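Local coordinates for protein secretin XcpQ (Pseudomonas aeruginosa, PDB 4E9J) that forms, as a pentadecamer, the outer-membrane channel through which the type II secretion system exports proteins such as elastase LasB, at residues L66-Q71 and P146-L151. Numbering follows the deposited sequence.
Sequences LSEVYQ and PSANAL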
loop_
_atom_site.group_PDB
_atom_site.type_symbol
_atom_site.label_atom_id
_atom_site.label_comp_id
_atom_site.label_asym_id
_atom_site.label_seq_id
_atom_site.Cartn_x
_atom_site.Cartn_y
_atom_site.Cartn_z
ATOM N N LEU A 66 6.779 -4.587 -23.887
ATOM C CA LEU A 66 8.112 -4.168 -23.448
ATOM C C LEU A 66 8.053 -3.450 -22.093
ATOM O O LEU A 66 8.836 -3.762 -21.187
ATOM C CB LEU A 66 8.720 -3.243 -24.528
ATOM C CG LEU A 66 10.121 -2.712 -24.293
ATOM C CD1 LEU A 66 11.098 -3.847 -24.111
ATOM C CD2 LEU A 66 10.563 -1.830 -25.459
ATOM N N SER A 67 7.095 -2.512 -21.954
ATOM C CA SER A 67 6.911 -1.738 -20.724
ATOM C C SER A 67 6.468 -2.642 -19.570
ATOM O O SER A 67 6.905 -2.429 -18.441
ATOM C CB SER A 67 5.909 -0.611 -20.948
ATOM O OG SER A 67 4.603 -1.106 -21.201
ATOM N N GLU A 68 5.635 -3.655 -19.847
ATOM C CA GLU A 68 5.204 -4.596 -18.813
ATOM C C GLU A 68 6.336 -5.547 -18.393
ATOM O O GLU A 68 6.391 -5.921 -17.218
ATOM C CB GLU A 68 3.918 -5.340 -19.185
ATOM C CG GLU A 68 2.737 -4.413 -19.441
ATOM C CD GLU A 68 1.627 -4.954 -20.326
ATOM O OE1 GLU A 68 1.839 -5.986 -21.003
ATOM O OE2 GLU A 68 0.538 -4.336 -20.344
ATOM N N VAL A 69 7.264 -5.889 -19.302
ATOM C CA VAL A 69 8.444 -6.708 -18.963
ATOM C C VAL A 69 9.322 -5.904 -17.987
ATOM O O VAL A 69 9.866 -6.465 -17.035
ATOM C CB VAL A 69 9.236 -7.142 -20.231
ATOM C CG1 VAL A 69 10.625 -7.701 -19.875
ATOM C CG2 VAL A 69 8.434 -8.158 -21.050
ATOM N N TYR A 70 9.444 -4.587 -18.220
ATOM C CA TYR A 70 10.212 -3.719 -17.342
ATOM C C TYR A 70 9.557 -3.629 -15.950
ATOM O O TYR A 70 10.269 -3.681 -14.950
ATOM C CB TYR A 70 10.398 -2.332 -17.961
ATOM C CG TYR A 70 11.485 -1.552 -17.256
ATOM C CD1 TYR A 70 12.832 -1.835 -17.476
ATOM C CD2 TYR A 70 11.172 -0.594 -16.300
ATOM C CE1 TYR A 70 13.843 -1.141 -16.802
ATOM C CE2 TYR A 70 12.174 0.113 -15.630
ATOM C CZ TYR A 70 13.510 -0.179 -15.872
ATOM O OH TYR A 70 14.524 0.478 -15.212
ATOM N N GLN A 71 8.209 -3.570 -15.877
ATOM C CA GLN A 71 7.508 -3.579 -14.581
ATOM C C GLN A 71 7.792 -4.905 -13.838
ATOM O O GLN A 71 8.054 -4.899 -12.632
ATOM C CB GLN A 71 5.980 -3.415 -14.751
ATOM C CG GLN A 71 5.518 -2.032 -15.188
ATOM C CD GLN A 71 4.019 -2.051 -15.412
ATOM O OE1 GLN A 71 3.233 -2.299 -14.484
ATOM N NE2 GLN A 71 3.579 -1.851 -16.648
ATOM N N PRO A 146 -1.798 -2.702 -14.428
ATOM C CA PRO A 146 -3.120 -2.353 -14.991
ATOM C C PRO A 146 -3.283 -2.445 -16.509
ATOM O O PRO A 146 -4.372 -2.789 -16.943
ATOM C CB PRO A 146 -3.388 -0.934 -14.479
ATOM C CG PRO A 146 -2.327 -0.608 -13.543
ATOM C CD PRO A 146 -1.240 -1.604 -13.610
ATOM N N SER A 147 -2.211 -2.231 -17.299
ATOM C CA SER A 147 -2.287 -2.318 -18.760
ATOM C C SER A 147 -2.536 -3.739 -19.276
ATOM O O SER A 147 -3.108 -3.895 -20.357
ATOM C CB SER A 147 -1.048 -1.703 -19.408
ATOM O OG SER A 147 0.177 -2.197 -18.882
ATOM N N ALA A 148 -2.126 -4.772 -18.511
ATOM C CA ALA A 148 -2.356 -6.177 -18.859
ATOM C C ALA A 148 -3.466 -6.789 -17.984
ATOM O O ALA A 148 -3.783 -7.965 -18.149
ATOM C CB ALA A 148 -1.073 -6.963 -18.679
ATOM N N ASN A 149 -4.062 -5.987 -17.068
ATOM C CA ASN A 149 -5.036 -6.407 -16.057
ATOM C C ASN A 149 -4.518 -7.653 -15.315
ATOM O O ASN A 149 -5.205 -8.677 -15.168
ATOM C CB ASN A 149 -6.449 -6.597 -16.623
ATOM C CG ASN A 149 -7.490 -6.435 -15.548
ATOM O OD1 ASN A 149 -7.543 -5.397 -14.893
ATOM N ND2 ASN A 149 -8.348 -7.411 -15.329
ATOM N N ALA A 150 -3.263 -7.537 -14.867
ATOM C CA ALA A 150 -2.564 -8.606 -14.205
ATOM C C ALA A 150 -1.997 -8.154 -12.874
ATOM O O ALA A 150 -1.817 -6.958 -12.624
ATOM C CB ALA A 150 -1.442 -9.124 -15.114
ATOM N N LEU A 151 -1.720 -9.137 -12.020
ATOM C CA LEU A 151 -1.104 -8.963 -10.706
ATOM C C LEU A 151 0.272 -9.625 -10.766
ATOM O O LEU A 151 0.374 -10.690 -11.340
ATOM C CB LEU A 151 -1.914 -9.733 -9.640
ATOM C CG LEU A 151 -3.274 -9.189 -9.277
ATOM C CD1 LEU A 151 -4.052 -10.195 -8.440
ATOM C CD2 LEU A 151 -3.155 -7.875 -8.532
HETATM O O HOH W 1 0.667 -1.577 -16.390
#
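The N0 and N1 domains of the periplasmic region meet here: Glu68, in the first turn of N0 helix 66-79, reaches across to Ser147 and Ala148 in the turn of the N1 hairpin that joins strands 141-145 and 150-155. The one direct hydrogen bond runs from Ser147 OG to Glu68 OE2, 2.6 Å long, and uses the carboxylate lone pair that points away from OE1. OE1 is held from its own domain by the backbone N of Ser65, just ahead of the helix, so both carboxylate oxygens of this buried residue are engaged, which probably limits how far the group can turn. Beyond CG the Glu68 chain runs extended (chi2 156°), which carries its end over to the hairpin. There the methyl of Ala148 packs against the carboxylate, CB lying 3.7 Å from Glu68 CD. Where the turn runs into strand 150-155, Asn149 and Ala150 lie across from Val145 in a G1 beta bulge, and Val145 also touches the side chains of Glu68 and Gln71. One helical turn on from Glu68, Gln71 joins in through a water that accepts from its NE2 at 2.9 Å and donates to Ser147 OG at 2.6 Å.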